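Local coordinates for penicillin-binding protein PbpB (Mycobacterium tuberculosis, PDB 6KGU) that builds cross-linked peptidoglycan from lipid intermediates, its penicillin-sensitive transpeptidase domain joining peptide subunits and being the part that beta-lactams such as aztreonam acylate, at residues A479-P484 and V493-F498; N214-H219 and I513-P518; P267-K272 and S324-T329. All coordinates share one frame; numbering follows the deposited sequence. Where two conformers were deposited one is given.

Contact 1: A479-P484 and V493-F498; sequences AQQINP and VYWITF. With AZR (2-({[(1Z)-1-(2-amino-1,3-thiazol-4-yl)-2-oxo-2-{[(2S,3S)-1-oxo-3-(sulfoamino)butan-2-yl]amino}ethylidene]amino}oxy)-2-methylpropanoic acid), chain B.
Q481 lays its CG over W495, 3.6 Å from the centroid of the indole six-membered ring and 14° off the ring normal, a CH-pi contact made over the face. The Q481 chain runs extended beyond CG and carries CD out over the indole. The amide plane lies stacked there, 13° from the ring plane. V493 CG1 closes in on the same amide at 3.8 Å from Q481 CD. The strands themselves pair antiparallel. A479 and W495 form the hydrogen-bonded pair, A479 N to W495 O at 2.9 Å and W495 N to A479 O at 2.8 Å. Two residues on, Q481 N reaches V493 O at 2.7 Å. On the sheet face of Q480 and Y494 the Q480 amide meets the Y494 ring at its edge, the two planes 72° apart. The Q480 backbone carbonyl O takes a bond from N16 of aztreonam at 2.8 Å, so this part of the strand lines the antibiotic pocket. The packing thins toward the chain turn, where I482 is exposed and its side chain comes no nearer than 6.1 Å to 493-498. Strand 473-483 lies between 493-502 and the short strand 488-490, W495 also meets F265 and M514, and F498, farther along, packs on F534 of helix 531-544.

Contact 2: N214-H219 and I513-P518; sequences NLSGAH and IMLDNP
In the antiparallel sheet of the transpeptidase domain, the end of strand 509-516 packs against the turn that leads from helix 199-216 into strand 220-227, and an ST turn shapes that link. S216 OG accepts from A218 N at 3.1 Å. The first torsion of S216 (chi1 69°) sets OG between the backbone N and the carbonyl carbon, and the hydroxyl also bonds A212 O one helical turn back, so the buried hydroxyl is engaged both by A218 N and by A212 O. G217, with positive phi, ends the helix and turns the chain toward the sheet.

A218 is the close-packed residue. Its CB comes nearest to the backbone oxygen D516 O, at 3.3 Å. The same CB lies 3.9 Å from P518 CB and 4.2 Å from L515 CB, between the last part of the strand and the proline that follows it. P518 CB also touches S216 CB at 3.5 Å, while L515 CD2 reaches S216 OG at 3.6 Å, so the helix end rests on a small apolar patch made by the leucine branch and the proline ring. Strand 220-227 continues the pairing, with N220 and S222 bonded through their backbones to D516 and M514.

Toward solvent the contact becomes polar. The H219 imidazole and the D516 carboxylate cross obliquely, their planes 71° apart, and the closest ring-to-carboxylate approach, ND1 to OD1, is 4.1 Å. That is too long for a contact between charged atoms, although the nearby carboxylate could modestly favour a protonated imidazole. N517 OD1 binds Y494 N on the neighbouring strand. The direct bond between the segments is made by the backbone: H219 N donates to D516 O at 2.8 Å, arriving nearly in line with the carbonyl, C=O...N 162°.

Contact 3: P267-K272 and S324-T329; sequences PGSVNK and SSNVGT. With AZR (2-({[(1Z)-1-(2-amino-1,3-thiazol-4-yl)-2-oxo-2-{[(2S,3S)-1-oxo-3-(sulfoamino)butan-2-yl]amino}ethylidene]amino}oxy)-2-methylpropanoic acid), chain B.
K272 sends a fully extended side chain toward 324-329, and its NZ ends between two polar groups. NZ donates to S324 OG at 2.8 Å and to N326 OD1 at 3.0 Å. The lysine chain and the N326 side chain cross at about a right angle. At the amide oxygen the C=O...N angle is 147°, with NZ somewhat tilted from the carbonyl plane. Nearer the backbone, K272 CD packs on T329 OG1 at 3.4 Å, the two side chains passing obliquely.

The N326 amide has divided duties: while OD1 faces the lysine, ND2 donates to the aztreonam amide oxygen O10 in an almost straight bond, 175°. The modelled ND2 to O10 distance of 2.5 Å is shorter than expected for such a bond, and its exact value is doubtful. The amide is thus held at both ends, which should fix its rotation.

S324 OG lies anti to the backbone N (chi1 -152°), which turns it inward to NZ. It also accepts from the antibiotic's N12 at 2.9 Å and is hydrogen-bonded to K475 NZ, so three nitrogens converge on one buried hydroxyl. S269 OG, 3.1 Å from S324 OG, is covalently joined to aztreonam C20, and S269 N donates to the acyl oxygen O9 at 2.7 Å, as in the oxyanion hole of this family.

Around these groups, S325 caps helix 326-336, its OG accepting from G328 N and also bonded to D306. S325 O takes both T329 N and T329 OG1, from opposite faces of its plane. Residues S269 to K272 fit the SxxK signature, S324 and N326 the SxN signature, and K475 the KTG signature; together they form the acylated active site characteristic of penicillin-binding transpeptidases.

Overall arrangement
Contacts 1 and 2 share one antiparallel sheet: strands 493-502 and 509-516 are neighbours, joined where Y494 O meets N517 N and I496 O meets L515 N. Contact 3 is wholly buried, whereas contact 1 is partly buried and contact 2 reaches the surface at H219. Contacts 1 and 3 both touch aztreonam, 479-484 at its aminothiazole end and 267-272 at its acyl carbon, and T497 packs on V270 to join them directly. Contact 2 lies away from the annotated sites, its centre about 21 Å from that of contact 3. Chemistry follows place: backbone pairing with CH-pi and amide-on-indole packing in contact 1, small apolar packing in contact 2, converging polar groups in contact 3.

Contact 1: A479-P484 and V493-F498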
loop_
_atom_site.group_PDB
_atom_site.type_symbol
_atom_site.label_atom_id
_atom_site.label_comp_id
_atom_site.label_asym_id
_atom_site.label_seq_id
_atom_site.Cartn_x
_atom_site.Cartn_y
_atom_site.Cartn_z
ATOM N N ALA A 479 -2.904 10.929 10.438
ATOM C CA ALA A 479 -1.686 11.111 11.215
ATOM C C ALA A 479 -1.216 12.553 11.086
ATOM O O ALA A 479 -1.001 13.048 9.969
ATOM C CB ALA A 479 -0.592 10.145 10.756
ATOM N N GLN A 480 -1.065 13.218 12.228
ATOM C CA GLN A 480 -0.451 14.538 12.281
ATOM C C GLN A 480 0.964 14.492 11.704
ATOM O O GLN A 480 1.744 13.596 12.028
ATOM C CB GLN A 480 -0.423 15.011 13.732
ATOM C CG GLN A 480 -0.316 16.473 13.888
ATOM C CD GLN A 480 -1.531 17.182 13.346
ATOM O OE1 GLN A 480 -2.661 16.879 13.739
ATOM N NE2 GLN A 480 -1.313 18.136 12.434
ATOM N N GLN A 481 1.295 15.444 10.829
ATOM C CA GLN A 481 2.627 15.477 10.234
ATOM C C GLN A 481 3.583 16.327 11.068
ATOM O O GLN A 481 3.171 17.247 11.780
ATOM C CB GLN A 481 2.582 16.024 8.801
ATOM C CG GLN A 481 2.178 14.983 7.748
ATOM C CD GLN A 481 2.258 15.507 6.320
ATOM O OE1 GLN A 481 1.330 15.351 5.521
ATOM N NE2 GLN A 481 3.365 16.116 5.995
ATOM N N ILE A 482 4.871 16.021 10.946
ATOM C CA ILE A 482 5.927 16.766 11.629
ATOM C C ILE A 482 6.208 18.063 10.880
ATOM O O ILE A 482 6.332 18.065 9.651
ATOM C CB ILE A 482 7.204 15.920 11.729
ATOM C CG1 ILE A 482 7.018 14.783 12.731
ATOM C CG2 ILE A 482 8.401 16.804 12.107
ATOM C CD1 ILE A 482 6.885 15.274 14.166
ATOM N N ASN A 483 6.316 19.165 11.616
ATOM C CA ASN A 483 6.730 20.434 11.028
ATOM C C ASN A 483 8.250 20.475 10.935
ATOM O O ASN A 483 8.925 20.388 11.967
ATOM C CB ASN A 483 6.213 21.601 11.859
ATOM C CG ASN A 483 6.520 22.953 11.234
ATOM O OD1 ASN A 483 7.355 23.063 10.338
ATOM N ND2 ASN A 483 5.839 23.989 11.707
ATOM N N PRO A 484 8.826 20.602 9.735
ATOM C CA PRO A 484 10.298 20.601 9.628
ATOM C C PRO A 484 10.957 21.805 10.288
ATOM O O PRO A 484 12.106 21.695 10.736
ATOM C CB PRO A 484 10.536 20.582 8.109
ATOM C CG PRO A 484 9.272 21.186 7.523
ATOM C CD PRO A 484 8.167 20.690 8.420
ATOM N N VAL A 493 -1.873 19.527 9.591
ATOM C CA VAL A 493 -1.298 18.930 8.388
ATOM C C VAL A 493 -1.244 17.424 8.613
ATOM O O VAL A 493 -0.596 16.968 9.564
ATOM C CB VAL A 493 0.102 19.494 8.092
ATOM C CG1 VAL A 493 0.636 18.945 6.780
ATOM C CG2 VAL A 493 0.067 21.017 8.087
ATOM N N TYR A 494 -1.917 16.652 7.742
ATOM C CA TYR A 494 -2.103 15.216 7.960
ATOM C C TYR A 494 -1.601 14.360 6.809
ATOM O O TYR A 494 -1.610 14.772 5.646
ATOM C CB TYR A 494 -3.566 14.860 8.162
ATOM C CG TYR A 494 -4.274 15.751 9.129
ATOM C CD1 TYR A 494 -5.462 16.370 8.781
ATOM C CD2 TYR A 494 -3.757 15.972 10.394
ATOM C CE1 TYR A 494 -6.118 17.193 9.670
ATOM C CE2 TYR A 494 -4.396 16.786 11.284
ATOM C CZ TYR A 494 -5.575 17.397 10.918
ATOM O OH TYR A 494 -6.212 18.214 11.816
ATOM N N TRP A 495 -1.162 13.146 7.154
ATOM C CA TRP A 495 -1.164 12.028 6.225
ATOM C C TRP A 495 -2.469 11.278 6.423
ATOM O O TRP A 495 -2.742 10.797 7.528
ATOM C CB TRP A 495 -0.012 11.060 6.457
ATOM C CG TRP A 495 1.270 11.475 5.907
ATOM C CD1 TRP A 495 1.567 11.772 4.595
ATOM C CD2 TRP A 495 2.475 11.631 6.641
ATOM N NE1 TRP A 495 2.891 12.124 4.480
ATOM C CE2 TRP A 495 3.475 12.041 5.721
ATOM C CE3 TRP A 495 2.813 11.469 7.994
ATOM C CZ2 TRP A 495 4.787 12.288 6.113
ATOM C CZ3 TRP A 495 4.122 11.711 8.380
ATOM C CH2 TRP A 495 5.094 12.120 7.442
ATOM N N ILE A 496 -3.250 11.161 5.352
ATOM C CA ILE A 496 -4.483 10.382 5.332
ATOM C C ILE A 496 -4.189 9.048 4.657
ATOM O O ILE A 496 -3.620 9.016 3.561
ATOM C CB ILE A 496 -5.592 11.138 4.582
ATOM C CG1 ILE A 496 -5.782 12.531 5.196
ATOM C CG2 ILE A 496 -6.880 10.302 4.492
ATOM C CD1 ILE A 496 -5.931 12.563 6.661
ATOM N N THR A 497 -4.602 7.954 5.294
ATOM C CA THR A 497 -4.418 6.610 4.766
ATOM C C THR A 497 -5.731 5.851 4.803
ATOM O O THR A 497 -6.618 6.146 5.607
ATOM C CB THR A 497 -3.381 5.817 5.568
ATOM O OG1 THR A 497 -3.680 5.910 6.967
ATOM C CG2 THR A 497 -1.974 6.363 5.303
ATOM N N PHE A 498 -5.856 4.887 3.896
ATOM C CA PHE A 498 -6.874 3.854 3.990
ATOM C C PHE A 498 -6.246 2.568 3.482
ATOM O O PHE A 498 -5.520 2.580 2.485
ATOM C CB PHE A 498 -8.159 4.166 3.173
ATOM C CG PHE A 498 -9.344 3.262 3.531
ATOM C CD1 PHE A 498 -9.482 2.004 2.962
ATOM C CD2 PHE A 498 -10.287 3.666 4.467
ATOM C CE1 PHE A 498 -10.548 1.175 3.300
ATOM C CE2 PHE A 498 -11.348 2.833 4.822
ATOM C CZ PHE A 498 -11.475 1.584 4.236
HETATM C C7 AZR B . -8.359 9.657 15.095
HETATM S S8 AZR B . 0.111 9.323 14.928
HETATM O O9 AZR B . -5.188 7.582 12.689
HETATM O O10 AZR B . -4.695 9.671 16.884
HETATM O O11 AZR B . -5.190 12.437 15.462
HETATM N N12 AZR B . -8.203 7.666 13.630
HETATM N N13 AZR B . -5.160 9.530 14.658
HETATM N N14 AZR B . -3.791 12.262 15.242
HETATM N N15 AZR B . -1.139 11.568 14.617
HETATM N N16 AZR B . 1.106 11.611 13.917
HETATM S S17 AZR B . -9.071 7.723 12.292
HETATM C C18 AZR B . -7.495 8.856 14.137
HETATM C C19 AZR B . -6.137 8.448 14.733
HETATM C C20 AZR B . -5.593 7.339 13.798
HETATM C C21 AZR B . -4.479 10.001 15.719
HETATM C C22 AZR B . -3.462 11.033 15.376
HETATM C C23 AZR B . -5.620 13.767 15.274
HETATM C C24 AZR B . -2.046 10.653 15.139
HETATM C C25 AZR B . -1.555 9.408 15.374
HETATM C C26 AZR B . 0.036 11.001 14.444
HETATM C C27 AZR B . -5.518 14.038 13.784
HETATM C C28 AZR B . -7.047 13.932 15.768
HETATM C C29 AZR B . -4.686 14.682 16.062
HETATM O O30 AZR B . -3.976 14.295 16.965
HETATM O O31 AZR B . -4.768 15.923 15.694
HETATM O O32 AZR B . -10.250 8.462 12.559
HETATM O O33 AZR B . -9.558 6.265 12.037
HETATM O O34 AZR B . -8.207 8.064 11.223
#

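Contact 2: N214-H219 and I513-P518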
loop_
_atom_site.group_PDB
_atom_site.type_symbol
_atom_site.label_atom_id
_atom_site.label_comp_id
_atom_site.label_asym_id
_atom_site.label_seq_id
_atom_site.Cartn_x
_atom_site.Cartn_y
_atom_site.Cartn_z
ATOM N N ASN A 214 -6.528 15.912 -7.394
ATOM C CA ASN A 214 -7.185 17.158 -7.801
ATOM C C ASN A 214 -8.380 17.493 -6.909
ATOM O O ASN A 214 -8.572 18.652 -6.536
ATOM C CB ASN A 214 -7.643 17.072 -9.260
ATOM C CG ASN A 214 -6.495 16.843 -10.225
ATOM O OD1 ASN A 214 -5.330 16.980 -9.864
ATOM N ND2 ASN A 214 -6.825 16.501 -11.475
ATOM N N LEU A 215 -9.200 16.496 -6.562
ATOM C CA LEU A 215 -10.416 16.783 -5.797
ATOM C C LEU A 215 -10.113 17.111 -4.344
ATOM O O LEU A 215 -10.738 18.011 -3.764
ATOM C CB LEU A 215 -11.375 15.598 -5.862
ATOM C CG LEU A 215 -12.127 15.404 -7.180
ATOM C CD1 LEU A 215 -12.985 14.156 -7.119
ATOM C CD2 LEU A 215 -12.991 16.606 -7.474
ATOM N N SER A 216 -9.196 16.361 -3.719
ATOM C CA SER A 216 -8.909 16.543 -2.300
ATOM C C SER A 216 -8.005 17.736 -2.016
ATOM O O SER A 216 -7.908 18.152 -0.854
ATOM C CB SER A 216 -8.236 15.297 -1.734
ATOM O OG SER A 216 -6.929 15.192 -2.276
ATOM N N GLY A 217 -7.328 18.279 -3.028
ATOM C CA GLY A 217 -6.337 19.306 -2.748
ATOM C C GLY A 217 -5.064 18.803 -2.101
ATOM O O GLY A 217 -4.228 19.619 -1.696
ATOM N N ALA A 218 -4.885 17.480 -1.995
ATOM C CA ALA A 218 -3.666 16.920 -1.420
ATOM C C ALA A 218 -2.438 17.305 -2.249
ATOM O O ALA A 218 -2.521 17.531 -3.461
ATOM C CB ALA A 218 -3.780 15.390 -1.332
ATOM N N HIS A 219 -1.281 17.356 -1.582
ATOM C CA HIS A 219 -0.013 17.595 -2.275
ATOM C C HIS A 219 0.374 16.422 -3.158
ATOM O O HIS A 219 1.093 16.599 -4.143
ATOM C CB HIS A 219 1.134 17.821 -1.283
ATOM C CG HIS A 219 1.081 19.122 -0.551
ATOM N ND1 HIS A 219 1.813 19.350 0.599
ATOM C CD2 HIS A 219 0.409 20.270 -0.807
ATOM C CE1 HIS A 219 1.579 20.577 1.028
ATOM N NE2 HIS A 219 0.735 21.159 0.191
ATOM N N ILE A 513 -3.935 3.212 0.261
ATOM C CA ILE A 513 -4.026 4.573 -0.278
ATOM C C ILE A 513 -3.390 5.528 0.727
ATOM O O ILE A 513 -3.549 5.359 1.939
ATOM C CB ILE A 513 -5.496 4.993 -0.532
ATOM C CG1 ILE A 513 -6.154 4.129 -1.609
ATOM C CG2 ILE A 513 -5.619 6.493 -0.930
ATOM C CD1 ILE A 513 -7.668 4.134 -1.489
ATOM N N MET A 514 -2.695 6.551 0.235
ATOM C CA MET A 514 -2.240 7.625 1.101
ATOM C C MET A 514 -2.414 8.958 0.385
ATOM O O MET A 514 -2.173 9.071 -0.816
ATOM C CB MET A 514 -0.778 7.435 1.545
ATOM C CG MET A 514 -0.321 8.505 2.532
ATOM S SD MET A 514 0.286 10.019 1.731
ATOM C CE MET A 514 1.946 9.490 1.312
ATOM N N LEU A 515 -2.878 9.958 1.137
ATOM C CA LEU A 515 -3.045 11.335 0.671
ATOM C C LEU A 515 -2.196 12.254 1.533
ATOM O O LEU A 515 -2.304 12.222 2.762
ATOM C CB LEU A 515 -4.493 11.807 0.767
ATOM C CG LEU A 515 -5.460 11.244 -0.275
ATOM C CD1 LEU A 515 -5.808 9.867 0.138
ATOM C CD2 LEU A 515 -6.720 12.094 -0.374
ATOM N N ASP A 516 -1.387 13.093 0.894
ATOM C CA ASP A 516 -0.513 14.016 1.610
ATOM C C ASP A 516 -1.276 15.317 1.826
ATOM O O ASP A 516 -1.416 16.131 0.909
ATOM C CB ASP A 516 0.785 14.244 0.845
ATOM C CG ASP A 516 1.737 15.202 1.572
ATOM O OD1 ASP A 516 1.333 15.827 2.579
ATOM O OD2 ASP A 516 2.891 15.342 1.134
ATOM N N ASN A 517 -1.771 15.494 3.045
ATOM C CA ASN A 517 -2.439 16.711 3.495
ATOM C C ASN A 517 -3.565 17.224 2.590
ATOM O O ASN A 517 -3.500 18.354 2.096
ATOM C CB ASN A 517 -1.411 17.809 3.726
ATOM C CG ASN A 517 -2.001 18.983 4.489
ATOM O OD1 ASN A 517 -2.778 18.800 5.435
ATOM N ND2 ASN A 517 -1.660 20.182 4.075
ATOM N N PRO A 518 -4.622 16.444 2.388
ATOM C CA PRO A 518 -5.749 16.945 1.594
ATOM C C PRO A 518 -6.527 18.005 2.361
ATOM O O PRO A 518 -6.607 17.985 3.593
ATOM C CB PRO A 518 -6.604 15.694 1.357
ATOM C CG PRO A 518 -6.350 14.846 2.574
ATOM C CD PRO A 518 -4.904 15.119 2.973
#

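Contact 3: P267-K272 and S324-T329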
loop_
_atom_site.group_PDB
_atom_site.type_symbol
_atom_site.label_atom_id
_atom_site.label_comp_id
_atom_site.label_asym_id
_atom_site.label_seq_id
_atom_site.Cartn_x
_atom_site.Cartn_y
_atom_site.Cartn_z
ATOM N N PRO A 267 2.277 6.116 10.054
ATOM C CA PRO A 267 0.979 5.587 9.615
ATOM C C PRO A 267 -0.223 6.090 10.411
ATOM O O PRO A 267 -1.340 6.103 9.893
ATOM C CB PRO A 267 1.153 4.077 9.802
ATOM C CG PRO A 267 2.105 3.980 10.979
ATOM C CD PRO A 267 3.090 5.093 10.737
ATOM N N GLY A 268 -0.039 6.446 11.676
ATOM C CA GLY A 268 -1.225 6.656 12.494
ATOM C C GLY A 268 -2.075 5.394 12.533
ATOM O O GLY A 268 -1.555 4.272 12.545
ATOM N N SER A 269 -3.401 5.573 12.482
ATOM C CA SER A 269 -4.331 4.515 12.894
ATOM C C SER A 269 -4.385 3.303 11.962
ATOM O O SER A 269 -4.941 2.264 12.364
ATOM C CB SER A 269 -5.745 5.081 13.036
ATOM O OG SER A 269 -5.828 5.920 14.183
ATOM N N VAL A 270 -3.865 3.387 10.729
ATOM C CA VAL A 270 -3.854 2.165 9.928
ATOM C C VAL A 270 -2.964 1.126 10.576
ATOM O O VAL A 270 -3.145 -0.073 10.346
ATOM C CB VAL A 270 -3.423 2.381 8.461
ATOM C CG1 VAL A 270 -4.535 3.050 7.689
ATOM C CG2 VAL A 270 -2.082 3.151 8.365
ATOM N N ASN A 271 -2.028 1.555 11.421
ATOM C CA ASN A 271 -1.194 0.604 12.136
ATOM C C ASN A 271 -1.966 -0.215 13.165
ATOM O O ASN A 271 -1.409 -1.188 13.689
ATOM C CB ASN A 271 -0.029 1.328 12.828
ATOM C CG ASN A 271 1.146 0.406 13.048
ATOM O OD1 ASN A 271 1.562 -0.285 12.124
ATOM N ND2 ASN A 271 1.657 0.348 14.275
ATOM N N LYS A 272 -3.213 0.151 13.479
ATOM C CA LYS A 272 -3.934 -0.550 14.529
ATOM C C LYS A 272 -4.219 -1.997 14.164
ATOM O O LYS A 272 -4.525 -2.801 15.050
ATOM C CB LYS A 272 -5.232 0.191 14.871
ATOM C CG LYS A 272 -4.974 1.536 15.594
ATOM C CD LYS A 272 -6.269 2.226 16.011
ATOM C CE LYS A 272 -6.016 3.621 16.582
ATOM N NZ LYS A 272 -7.306 4.310 16.952
ATOM N N SER A 324 -11.932 3.823 16.016
ATOM C CA SER A 324 -10.537 4.249 16.125
ATOM C C SER A 324 -10.290 4.996 17.443
ATOM O O SER A 324 -9.841 6.144 17.467
ATOM C CB SER A 324 -10.118 5.091 14.917
ATOM O OG SER A 324 -8.712 4.965 14.663
ATOM N N SER A 325 -10.592 4.314 18.551
ATOM C CA SER A 325 -10.239 4.810 19.881
ATOM C C SER A 325 -8.767 4.508 20.141
ATOM O O SER A 325 -8.372 3.337 20.197
ATOM C CB SER A 325 -11.127 4.175 20.950
ATOM O OG SER A 325 -10.642 4.483 22.254
ATOM N N ASN A 326 -7.941 5.564 20.225
ATOM C CA ASN A 326 -6.549 5.399 20.639
ATOM C C ASN A 326 -6.466 4.832 22.051
ATOM O O ASN A 326 -5.636 3.958 22.331
ATOM C CB ASN A 326 -5.791 6.736 20.596
ATOM C CG ASN A 326 -5.557 7.265 19.180
ATOM O OD1 ASN A 326 -5.742 6.568 18.186
ATOM N ND2 ASN A 326 -5.132 8.519 19.100
ATOM N N VAL A 327 -7.298 5.346 22.959
ATOM C CA VAL A 327 -7.295 4.865 24.340
ATOM C C VAL A 327 -7.660 3.385 24.392
ATOM O O VAL A 327 -6.997 2.586 25.066
ATOM C CB VAL A 327 -8.246 5.713 25.198
ATOM C CG1 VAL A 327 -8.425 5.079 26.584
ATOM C CG2 VAL A 327 -7.714 7.165 25.315
ATOM N N GLY A 328 -8.724 2.995 23.687
ATOM C CA GLY A 328 -9.083 1.586 23.650
ATOM C C GLY A 328 -7.974 0.738 23.059
ATOM O O GLY A 328 -7.709 -0.377 23.527
ATOM N N THR A 329 -7.293 1.261 22.036
ATOM C CA THR A 329 -6.203 0.503 21.426
ATOM C C THR A 329 -5.080 0.264 22.428
ATOM O O THR A 329 -4.542 -0.845 22.522
ATOM C CB THR A 329 -5.696 1.239 20.188
ATOM O OG1 THR A 329 -6.743 1.268 19.202
ATOM C CG2 THR A 329 -4.465 0.521 19.587
HETATM C C7 AZR B . -8.359 9.657 15.095
HETATM S S8 AZR B . 0.111 9.323 14.928
HETATM O O9 AZR B . -5.188 7.582 12.689
HETATM O O10 AZR B . -4.695 9.671 16.884
HETATM O O11 AZR B . -5.190 12.437 15.462
HETATM N N12 AZR B . -8.203 7.666 13.630
HETATM N N13 AZR B . -5.160 9.530 14.658
HETATM N N14 AZR B . -3.791 12.262 15.242
HETATM N N15 AZR B . -1.139 11.568 14.617
HETATM N N16 AZR B . 1.106 11.611 13.917
HETATM S S17 AZR B . -9.071 7.723 12.292
HETATM C C18 AZR B . -7.495 8.856 14.137
HETATM C C19 AZR B . -6.137 8.448 14.733
HETATM C C20 AZR B . -5.593 7.339 13.798
HETATM C C21 AZR B . -4.479 10.001 15.719
HETATM C C22 AZR B . -3.462 11.033 15.376
HETATM C C23 AZR B . -5.620 13.767 15.274
HETATM C C24 AZR B . -2.046 10.653 15.139
HETATM C C25 AZR B . -1.555 9.408 15.374
HETATM C C26 AZR B . 0.036 11.001 14.444
HETATM C C27 AZR B . -5.518 14.038 13.784
HETATM C C28 AZR B . -7.047 13.932 15.768
HETATM C C29 AZR B . -4.686 14.682 16.062
HETATM O O30 AZR B . -3.976 14.295 16.965
HETATM O O31 AZR B . -4.768 15.923 15.694
HETATM O O32 AZR B . -10.250 8.462 12.559
HETATM O O33 AZR B . -9.558 6.265 12.037
HETATM O O34 AZR B . -8.207 8.064 11.223
#